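Local structure of probable M18-family aminopeptidase 1 (Thermotoga maritima, 2GLF) at the interface of chains A and B and the interface of chains A and C. The protein is a probable metal-dependent aminopeptidase of the M18 family, thought to use zinc to release residues from the amino ends of peptides. Numbering follows the deposited sequence. Chains: chain A/B/C, Probable M18-family aminopeptidase 1.

Contact 1: the interface of chains A and B. Residues chain A 108-109, 111, 113, 185; chain B 331, 333-334, 336.
The turn between strands 104-108 and 111-119 of chain A, with the start of strand 185-189 beside it, meets the 3-10 helix 333-338 of chain B and the loop just before it, in an M18-family metallopeptidase whose A-B interface is two-fold symmetric. B:Pro333, at the first turn of that helix, is the centre of the contact: its pyrrolidine ring lies against the hairpin, CG 3.4 Å from the backbone carbonyl O of A:Asp108. The side chain of A:Ile111 crosses the ring at about a right angle. Its CG1 is anti to its own carbonyl carbon (chi1 -65°) and the chain runs on extended, so that the terminal methyl CD1 reaches B:Pro333 CD at 3.6 Å. A:Leu113 touches the same ring more lightly, through CD1 and B:Pro333 CB.

On one flank, A:Met185, a selenomethionine that is poorly ordered, bends at chi3 and lays its methyl CE beside B:Pro334 CD at 3.8 Å. The opposite flank is charged. B:Lys336 brings its amine NZ up to two neighbouring carboxylates, both on one side of it, forming salt bridges of 3.5 Å with A:Glu109 OE2 and 3.5 Å with A:Asp108 OD2. The hydrogen bond to A:Glu109 is weak and A:Asp108 is poorly ordered, which makes this a loose pairing of charges. Both acids cross the lysine at about a right angle, and their paired negative charge would probably favour the charged form of its amine. A:Glu109 also works through its carbons: the chain is folded at chi2 (-48°), and CG packs against B:Val331 CG2 at 3.9 Å while the carboxylate turns toward the lysine.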
# COMPACT_ATOMS: atom_id res chain seq x y z
N ASP A 108 -26.72 -27.48 -13.32
CA ASP A 108 -26.00 -27.21 -12.08
C ASP A 108 -26.98 -26.93 -10.96
O ASP A 108 -27.90 -26.14 -11.11
CB ASP A 108 -25.06 -26.01 -12.24
CG ASP A 108 -23.89 -26.06 -11.29
OD1 ASP A 108 -23.24 -25.01 -11.08
OD2 ASP A 108 -23.61 -27.16 -10.76
N GLU A 109 -26.77 -27.59 -9.82
CA GLU A 109 -27.65 -27.45 -8.67
C GLU A 109 -29.11 -27.61 -9.08
O GLU A 109 -29.99 -26.85 -8.66
CB GLU A 109 -27.44 -26.11 -7.98
CG GLU A 109 -26.10 -26.00 -7.24
CD GLU A 109 -25.79 -27.20 -6.34
OE1 GLU A 109 -26.70 -27.67 -5.59
OE2 GLU A 109 -24.63 -27.68 -6.36
N ILE A 111 -30.51 -27.09 -11.97
CA ILE A 111 -31.02 -26.03 -12.84
C ILE A 111 -30.40 -26.09 -14.23
O ILE A 111 -29.19 -26.03 -14.39
CB ILE A 111 -30.73 -24.65 -12.23
CG1 ILE A 111 -31.50 -24.49 -10.93
CG2 ILE A 111 -31.10 -23.55 -13.21
CD1 ILE A 111 -31.25 -23.18 -10.22
N LEU A 113 -29.12 -24.79 -17.62
CA LEU A 113 -28.55 -23.49 -17.96
C LEU A 113 -28.00 -23.37 -19.37
O LEU A 113 -27.55 -24.35 -19.97
CB LEU A 113 -27.41 -23.17 -16.99
CG LEU A 113 -27.72 -22.98 -15.52
CD1 LEU A 113 -26.43 -23.07 -14.73
CD2 LEU A 113 -28.40 -21.64 -15.31
N MSE A 185 -25.29 -16.80 -17.78
CA MSE A 185 -26.01 -17.97 -18.24
C MSE A 185 -27.50 -17.82 -17.97
O MSE A 185 -27.90 -17.50 -16.85
CB MSE A 185 -25.49 -19.20 -17.50
CG MSE A 185 -24.05 -19.06 -17.05
SE MSE A 185 -23.29 -20.68 -16.31
CE MSE A 185 -24.09 -20.63 -14.55
N VAL B 331 -30.79 -21.16 -4.05
CA VAL B 331 -29.42 -21.32 -4.50
C VAL B 331 -29.33 -20.98 -5.98
O VAL B 331 -29.97 -21.61 -6.82
CB VAL B 331 -28.89 -22.76 -4.21
CG1 VAL B 331 -30.03 -23.75 -4.18
CG2 VAL B 331 -27.85 -23.16 -5.25
N PRO B 333 -26.94 -21.10 -8.86
CA PRO B 333 -25.74 -21.80 -9.33
C PRO B 333 -24.43 -21.02 -9.45
O PRO B 333 -23.46 -21.32 -8.75
CB PRO B 333 -26.21 -22.43 -10.63
CG PRO B 333 -27.60 -22.82 -10.29
CD PRO B 333 -28.13 -21.56 -9.61
N PRO B 334 -24.37 -20.01 -10.34
CA PRO B 334 -23.10 -19.28 -10.44
C PRO B 334 -22.62 -18.68 -9.11
O PRO B 334 -21.46 -18.31 -9.00
CB PRO B 334 -23.41 -18.20 -11.48
CG PRO B 334 -24.88 -18.00 -11.34
CD PRO B 334 -25.39 -19.42 -11.21
N LYS B 336 -23.50 -20.30 -5.95
CA LYS B 336 -23.84 -21.29 -4.93
C LYS B 336 -22.98 -21.16 -3.66
O LYS B 336 -23.41 -21.54 -2.58
CB LYS B 336 -23.70 -22.70 -5.49
CG LYS B 336 -22.24 -23.15 -5.60
CD LYS B 336 -22.10 -24.61 -5.99
CE LYS B 336 -22.31 -24.83 -7.47
NZ LYS B 336 -21.88 -26.19 -7.86

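Contact 2: the interface of chains A and C. Residues chain A 366, 369, 408-409, 411-412; chain C 69, 284-285, 290.
A:His369 and A:Gly411 meet C:Arg69 and C:Asn285 in the tight half of this contact, where loops of two M18 aminopeptidase chains abut beside the end of helix 404-408 of chain A. The arginine is extended from CG to NE and crosses the histidine at about a right angle, its CD 3.5 Å from A:His369 CD2. Beyond that point the guanidinium donates NH2 to the carbonyl O of A:Gly411, a bond of 2.9 Å bent to 154° at the hydrogen. The oxygen lies near the guanidinium plane, whereas the donor stands above the carbonyl plane, 39° out of it. An alanine at C:Arg69 would probably leave the A:Gly411 carbonyl without this donor and open a gap beside the imidazole.

C:Asn285 fits between these groups. Its CB lies over one face of the guanidinium of its own chain, offset toward the rim, and in plane at the edge of the A:His369 ring. The amide is modelled with OD1 at 2.5 Å from A:Ser412 O, a clash of two acceptors, so its orientation is doubtful; turned over, it could donate to the serine carbonyl. ND2 stands 2.7 Å from A:His369 NE2 but well off the ring's outward direction, toward CD2, leaving a hydrogen bond there doubtful in either orientation.

The other half is looser. A:Ala408 CB borders both, 3.8 Å from C:Asn285 OD1 and 4.0 Å from C:Gly284 CA, where the glycine presents bare backbone. A:Glu409, poorly ordered and hiding little surface, meets C:Ala290 through its backbone. A:Asn366 only brushes the glycine, with its amide ND2 4.1 Å from C:Gly284 CA.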
# COMPACT_ATOMS: atom_id res chain seq x y z
N ASN A 366 -10.12 7.24 -39.10
CA ASN A 366 -10.17 8.00 -40.33
C ASN A 366 -10.34 9.46 -39.91
O ASN A 366 -10.99 9.74 -38.91
CB ASN A 366 -11.36 7.57 -41.18
CG ASN A 366 -11.58 8.48 -42.36
OD1 ASN A 366 -12.61 9.15 -42.45
ND2 ASN A 366 -10.61 8.53 -43.27
N HIS A 369 -10.73 14.84 -44.53
CA HIS A 369 -9.93 15.97 -44.98
C HIS A 369 -10.80 17.22 -44.99
O HIS A 369 -12.00 17.15 -45.21
CB HIS A 369 -9.42 15.71 -46.40
CG HIS A 369 -8.63 14.45 -46.54
ND1 HIS A 369 -7.45 14.23 -45.86
CD2 HIS A 369 -8.84 13.35 -47.30
CE1 HIS A 369 -6.97 13.04 -46.20
NE2 HIS A 369 -7.79 12.49 -47.08
N ALA A 408 -12.02 4.49 -46.71
CA ALA A 408 -11.04 5.51 -47.09
C ALA A 408 -9.79 4.74 -47.50
O ALA A 408 -8.94 5.25 -48.24
CB ALA A 408 -10.75 6.41 -45.90
N GLU A 409 -9.69 3.52 -46.99
CA GLU A 409 -8.58 2.62 -47.26
C GLU A 409 -8.65 2.17 -48.71
O GLU A 409 -7.65 1.81 -49.32
CB GLU A 409 -8.68 1.39 -46.35
CG GLU A 409 -7.39 0.97 -45.68
CD GLU A 409 -7.58 -0.21 -44.72
OE1 GLU A 409 -7.83 -1.34 -45.19
OE2 GLU A 409 -7.48 0.01 -43.49
N GLY A 411 -9.45 4.09 -51.25
CA GLY A 411 -9.28 5.20 -52.17
C GLY A 411 -10.31 6.30 -52.23
O GLY A 411 -10.09 7.29 -52.92
N SER A 412 -11.43 6.16 -51.52
CA SER A 412 -12.45 7.20 -51.55
C SER A 412 -12.53 7.99 -50.25
O SER A 412 -12.13 7.51 -49.20
CB SER A 412 -13.82 6.60 -51.88
OG SER A 412 -14.11 5.51 -51.03
N ARG C 69 -3.94 13.79 -52.30
CA ARG C 69 -4.94 14.81 -52.00
C ARG C 69 -4.29 16.04 -51.39
O ARG C 69 -4.86 16.70 -50.52
CB ARG C 69 -6.01 14.26 -51.06
CG ARG C 69 -7.00 13.30 -51.72
CD ARG C 69 -8.05 12.84 -50.71
NE ARG C 69 -9.10 12.00 -51.28
CZ ARG C 69 -8.91 10.81 -51.85
NH1 ARG C 69 -7.69 10.31 -51.95
NH2 ARG C 69 -9.94 10.12 -52.29
N GLY C 284 -6.52 5.97 -43.75
CA GLY C 284 -7.01 7.10 -44.53
C GLY C 284 -6.78 7.00 -46.03
O GLY C 284 -6.19 6.04 -46.51
N ASN C 285 -7.27 8.00 -46.76
CA ASN C 285 -7.13 8.09 -48.21
C ASN C 285 -5.66 8.03 -48.58
O ASN C 285 -5.28 7.39 -49.56
CB ASN C 285 -7.71 9.40 -48.71
CG ASN C 285 -9.18 9.51 -48.41
OD1 ASN C 285 -9.97 8.70 -48.89
ND2 ASN C 285 -9.54 10.49 -47.60
N ALA C 290 -3.51 2.32 -48.84
CA ALA C 290 -4.57 3.26 -49.17
C ALA C 290 -4.94 3.22 -50.65
O ALA C 290 -5.57 4.15 -51.16
CB ALA C 290 -4.15 4.67 -48.79

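Contact 1 and contact 2 lie about 51 Å apart, centre to centre, and share no residue, so chain A meets chain B and chain C through separate surfaces. Contact 1 belongs to a two-fold interface and repeats with the chains exchanged; contact 2 belongs to one that is not an exact two-fold. Two such different interfaces on each copy can join many chains into a closed particle, in keeping with the deposited twelve-chain assembly and the dodecamers typical of the family. Both lie near manganese ligands in sequence, Asp326 for contact 1 and Glu279 for contact 2, but the structure alone does not show whether assembly affects the metal sites.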